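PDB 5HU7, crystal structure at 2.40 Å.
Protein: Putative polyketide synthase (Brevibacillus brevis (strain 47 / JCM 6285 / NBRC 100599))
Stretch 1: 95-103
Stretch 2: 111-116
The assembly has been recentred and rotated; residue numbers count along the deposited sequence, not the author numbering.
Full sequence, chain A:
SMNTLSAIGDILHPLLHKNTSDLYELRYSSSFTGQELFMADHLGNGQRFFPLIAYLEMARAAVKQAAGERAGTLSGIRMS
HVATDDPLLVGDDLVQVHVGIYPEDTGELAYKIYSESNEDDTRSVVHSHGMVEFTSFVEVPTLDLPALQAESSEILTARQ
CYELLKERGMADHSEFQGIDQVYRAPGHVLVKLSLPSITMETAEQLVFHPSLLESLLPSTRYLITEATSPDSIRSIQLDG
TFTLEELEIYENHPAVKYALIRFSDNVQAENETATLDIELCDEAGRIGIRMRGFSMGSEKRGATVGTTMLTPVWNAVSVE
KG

Stretch 1, residues 95-103: VQVHVGIYP
Stretch 2 (111-116) YKIYSE

How do the two backbones lie against each other? Strand 95-103 and strand 111-115 run antiparallel, their axes 158° apart in direction and 4.6 Å apart at closest approach. From H98 to Y102 and Y111 to Y114 both are extended, with phi from -98° (G100) to -151° (Y114) and psi from 111° (V99) to 163° (Y114). The register pairs H98 with Y114, V99 with I113, G100 with K112 and I101 with Y111; CA atoms lie 5.3 Å apart in the hydrogen-bonded pairs H98-Y114 and G100-K112, and 4.5 Å apart between V99 and I113.

Which polar bonds fix that register? H98 N donates to Y114 O at 2.7 Å, and Y114 N returns a bond to H98 O at 2.9 Å. Two residues on, G100 N reaches K112 O at 2.9 Å and K112 N reaches G100 O at 3.1 Å. All four are nearly straight, at 159-168°. Between these two hydrogen-bonded pairs, V99 CA lies 3.4 Å from K112 O and I113 CA 3.3 Å from H98 O, as CA-H...O contacts.

Which apolar side chains meet on the face that carries V97, V99, I101, Y111 and I113, with S115 also on it? I113 (m,t) touches both valines: V97 CG1 (t) meets I113 CG2 at 3.6 Å, V99 CG1 (t) meets I113 CG1 at 4.1 Å. I101 CD1 (m,m) meets Y111 CB (chi1 p) at 3.8 Å. These buried hydrocarbon groups pack by van der Waals contact, away from water.

How do the aromatic side chains meet across the other face? In a CH-pi contact, the slightly positive CH of H98 CB (chi1 m, chi2 -69°) faces the electron-rich Y114 ring (p, -92°), 3.7 Å from its centroid. G100 leaves room here: a CB would fall 2.3 Å from Y102 OH. The positive K112 NZ (-66°, -156°, -117°, -80°) is drawn over the electron-rich Y102 ring face (-43°, 87°), a cation-pi contact 4.8 Å from the centroid and 24° off the normal.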

ATOM      1  N   VAL A  95      15.917   3.020 -10.156  1.00 80.91           N
ATOM      2  CA  VAL A  95      16.093   3.095  -8.696  1.00 78.62           C
ATOM      3  C   VAL A  95      14.804   2.790  -7.941  1.00 74.12           C
ATOM      4  O   VAL A  95      13.757   3.323  -8.274  1.00 71.27           O
ATOM      5  CB  VAL A  95      16.695   4.452  -8.224  1.00 81.91           C
ATOM      6  CG1 VAL A  95      18.139   4.613  -8.685  1.00 83.08           C
ATOM      7  CG2 VAL A  95      15.872   5.645  -8.678  1.00 81.01           C
ATOM      8  N   GLN A  96      14.892   1.957  -6.925  1.00 70.02           N
ATOM      9  CA  GLN A  96      13.775   1.655  -6.039  1.00 70.21           C
ATOM     10  C   GLN A  96      14.008   2.490  -4.762  1.00 71.42           C
ATOM     11  O   GLN A  96      14.958   2.241  -4.038  1.00 70.87           O
ATOM     12  CB  GLN A  96      13.672   0.162  -5.723  1.00 72.24           C
ATOM     13  CG  GLN A  96      12.289  -0.211  -5.183  1.00 91.59           C
ATOM     14  CD  GLN A  96      12.195  -1.608  -4.619  1.00117.47           C
ATOM     15  OE1 GLN A  96      13.192  -2.240  -4.239  1.00110.15           O
ATOM     16  NE2 GLN A  96      10.971  -2.096  -4.478  1.00115.21           N
ATOM     17  N   VAL A  97      13.171   3.500  -4.531  1.00 65.17           N
ATOM     18  CA  VAL A  97      13.286   4.409  -3.394  1.00 62.55           C
ATOM     19  C   VAL A  97      12.186   4.119  -2.411  1.00 63.78           C
ATOM     20  O   VAL A  97      11.032   4.002  -2.806  1.00 63.05           O
ATOM     21  CB  VAL A  97      13.183   5.878  -3.858  1.00 64.85           C
ATOM     22  CG1 VAL A  97      13.502   6.830  -2.714  1.00 63.81           C
ATOM     23  CG2 VAL A  97      14.086   6.148  -5.039  1.00 65.01           C
ATOM     24  N   HIS A  98      12.531   4.076  -1.132  1.00 60.85           N
ATOM     25  CA  HIS A  98      11.584   3.811  -0.056  1.00 60.48           C
ATOM     26  C   HIS A  98      11.414   5.027   0.853  1.00 57.89           C
ATOM     27  O   HIS A  98      12.335   5.806   1.000  1.00 53.44           O
ATOM     28  CB  HIS A  98      12.063   2.629   0.789  1.00 61.93           C
ATOM     29  CG  HIS A  98      12.373   1.412   0.004  1.00 66.64           C
ATOM     30  ND1 HIS A  98      11.372   0.684  -0.608  1.00 69.77           N
ATOM     31  CD2 HIS A  98      13.557   0.810  -0.233  1.00 69.34           C
ATOM     32  CE1 HIS A  98      11.976  -0.313  -1.215  1.00 70.84           C
ATOM     33  NE2 HIS A  98      13.291  -0.288  -0.996  1.00 70.99           N
ATOM     34  N   VAL A  99      10.249   5.155   1.466  1.00 56.73           N
ATOM     35  CA  VAL A  99       9.976   6.178   2.472  1.00 58.06           C
ATOM     36  C   VAL A  99       9.453   5.437   3.691  1.00 61.63           C
ATOM     37  O   VAL A  99       8.350   4.893   3.652  1.00 62.11           O
ATOM     38  CB  VAL A  99       8.964   7.273   2.111  1.00 63.58           C
ATOM     39  CG1 VAL A  99       9.048   8.400   3.125  1.00 62.83           C
ATOM     40  CG2 VAL A  99       9.164   7.778   0.718  1.00 65.04           C
ATOM     41  N   GLY A 100      10.240   5.416   4.745  1.00 55.93           N
ATOM     42  CA  GLY A 100       9.832   4.794   5.981  1.00 56.99           C
ATOM     43  C   GLY A 100       9.305   5.858   6.918  1.00 61.80           C
ATOM     44  O   GLY A 100       9.772   6.999   6.879  1.00 58.13           O
ATOM     45  N   ILE A 101       8.305   5.503   7.728  1.00 61.65           N
ATOM     46  CA  ILE A 101       7.723   6.386   8.731  1.00 60.96           C
ATOM     47  C   ILE A 101       7.924   5.664  10.079  1.00 66.91           C
ATOM     48  O   ILE A 101       7.589   4.494  10.181  1.00 67.47           O
ATOM     49  CB  ILE A 101       6.240   6.676   8.462  1.00 64.25           C
ATOM     50  CG1 ILE A 101       5.995   7.282   7.063  1.00 63.30           C
ATOM     51  CG2 ILE A 101       5.668   7.576   9.580  1.00 64.97           C
ATOM     52  CD1 ILE A 101       6.577   8.624   6.815  1.00 74.49           C
ATOM     53  N   TYR A 102       8.518   6.335  11.087  1.00 64.96           N
ATOM     54  CA  TYR A 102       8.853   5.768  12.397  1.00 65.09           C
ATOM     55  C   TYR A 102       8.336   6.681  13.535  1.00 68.46           C
ATOM     56  O   TYR A 102       8.284   7.909  13.390  1.00 64.97           O
ATOM     57  CB  TYR A 102      10.391   5.658  12.545  1.00 66.58           C
ATOM     58  CG  TYR A 102      11.102   5.134  11.321  1.00 68.62           C
ATOM     59  CD1 TYR A 102      11.509   5.996  10.307  1.00 70.33           C
ATOM     60  CD2 TYR A 102      11.364   3.771  11.168  1.00 68.61           C
ATOM     61  CE1 TYR A 102      12.075   5.512   9.134  1.00 72.23           C
ATOM     62  CE2 TYR A 102      11.929   3.273   9.993  1.00 68.65           C
ATOM     63  CZ  TYR A 102      12.315   4.151   8.994  1.00 76.34           C
ATOM     64  OH  TYR A 102      12.921   3.698   7.855  1.00 73.67           O
ATOM     65  N   PRO A 103       8.147   6.108  14.734  1.00 68.63           N
ATOM     66  CA  PRO A 103       7.723   6.940  15.893  1.00 67.79           C
ATOM     67  C   PRO A 103       8.820   7.855  16.384  1.00 68.95           C
ATOM     68  O   PRO A 103       9.990   7.518  16.202  1.00 71.25           O
ATOM     69  CB  PRO A 103       7.386   5.920  16.973  1.00 70.93           C
ATOM     70  CG  PRO A 103       8.037   4.658  16.570  1.00 76.61           C
ATOM     71  CD  PRO A 103       8.258   4.671  15.097  1.00 71.86           C
ATOM     72  N   TYR A 111      10.711  10.538   9.492  1.00 54.45           N
ATOM     73  CA  TYR A 111      10.700   9.880   8.188  1.00 53.24           C
ATOM     74  C   TYR A 111      12.095   9.728   7.653  1.00 55.37           C
ATOM     75  O   TYR A 111      12.991  10.484   8.019  1.00 52.18           O
ATOM     76  CB  TYR A 111       9.795  10.583   7.170  1.00 54.32           C
ATOM     77  CG  TYR A 111      10.372  11.839   6.571  1.00 53.14           C
ATOM     78  CD1 TYR A 111      11.219  11.783   5.479  1.00 54.59           C
ATOM     79  CD2 TYR A 111      10.074  13.087   7.100  1.00 54.28           C
ATOM     80  CE1 TYR A 111      11.855  12.924   5.001  1.00 54.43           C
ATOM     81  CE2 TYR A 111      10.681  14.247   6.611  1.00 55.73           C
ATOM     82  CZ  TYR A 111      11.542  14.166   5.538  1.00 61.25           C
ATOM     83  OH  TYR A 111      12.110  15.318   5.069  1.00 69.34           O
ATOM     84  N   LYS A 112      12.280   8.749   6.769  1.00 55.31           N
ATOM     85  CA  LYS A 112      13.540   8.537   6.068  1.00 53.83           C
ATOM     86  C   LYS A 112      13.257   8.141   4.663  1.00 54.64           C
ATOM     87  O   LYS A 112      12.489   7.220   4.441  1.00 55.05           O
ATOM     88  CB  LYS A 112      14.379   7.425   6.676  1.00 57.24           C
ATOM     89  CG  LYS A 112      14.898   7.699   8.050  1.00 71.41           C
ATOM     90  CD  LYS A 112      16.156   6.862   8.344  1.00 83.25           C
ATOM     91  CE  LYS A 112      15.998   5.887   9.469  1.00 83.98           C
ATOM     92  NZ  LYS A 112      16.140   6.531  10.777  1.00 68.66           N
ATOM     93  N   ILE A 113      13.975   8.732   3.725  1.00 51.37           N
ATOM     94  CA  ILE A 113      13.894   8.388   2.316  1.00 49.66           C
ATOM     95  C   ILE A 113      15.184   7.642   2.088  1.00 54.95           C
ATOM     96  O   ILE A 113      16.246   8.156   2.400  1.00 57.19           O
ATOM     97  CB  ILE A 113      13.711   9.604   1.395  1.00 51.08           C
ATOM     98  CG1 ILE A 113      12.341  10.253   1.642  1.00 50.43           C
ATOM     99  CG2 ILE A 113      13.851   9.202  -0.074  1.00 51.83           C
ATOM    100  CD1 ILE A 113      12.122  11.701   1.014  1.00 55.03           C
ATOM    101  N   TYR A 114      15.106   6.428   1.591  1.00 52.90           N
ATOM    102  CA  TYR A 114      16.305   5.616   1.437  1.00 55.67           C
ATOM    103  C   TYR A 114      16.176   4.639   0.289  1.00 59.82           C
ATOM    104  O   TYR A 114      15.075   4.361  -0.160  1.00 58.66           O
ATOM    105  CB  TYR A 114      16.588   4.875   2.775  1.00 58.09           C
ATOM    106  CG  TYR A 114      15.570   3.821   3.131  1.00 56.74           C
ATOM    107  CD1 TYR A 114      14.471   4.118   3.917  1.00 57.12           C
ATOM    108  CD2 TYR A 114      15.748   2.501   2.734  1.00 58.20           C
ATOM    109  CE1 TYR A 114      13.530   3.139   4.249  1.00 56.89           C
ATOM    110  CE2 TYR A 114      14.830   1.510   3.082  1.00 59.54           C
ATOM    111  CZ  TYR A 114      13.722   1.830   3.836  1.00 66.02           C
ATOM    112  OH  TYR A 114      12.818   0.838   4.141  1.00 68.82           O
ATOM    113  N   SER A 115      17.297   4.111  -0.158  1.00 60.26           N
ATOM    114  CA  SER A 115      17.344   3.146  -1.262  1.00 62.67           C
ATOM    115  C   SER A 115      18.471   2.148  -1.080  1.00 73.93           C
ATOM    116  O   SER A 115      19.296   2.303  -0.189  1.00 74.13           O
ATOM    117  CB  SER A 115      17.501   3.865  -2.598  1.00 63.28           C
ATOM    118  OG  SER A 115      18.807   4.366  -2.792  1.00 77.08           O
ATOM    119  N   GLU A 116      18.474   1.101  -1.927  1.00 76.45           N
ATOM    120  CA  GLU A 116      19.505   0.055  -1.983  1.00115.59           C
ATOM    121  C   GLU A 116      19.591  -0.745  -0.689  1.00158.27           C
ATOM    122  O   GLU A 116      19.715  -1.963  -0.729  1.00131.98           O
ATOM    123  CB  GLU A 116      20.865   0.671  -2.354  1.00117.64           C
ATOM    124  CG  GLU A 116      21.895  -0.345  -2.805  1.00137.97           C
ATOM    125  CD  GLU A 116      23.181   0.241  -3.355  1.00173.62           C
ATOM    126  OE1 GLU A 116      23.082   1.152  -4.205  1.00175.11           O
ATOM    127  OE2 GLU A 116      24.281  -0.240  -2.998  1.00173.98           O
TER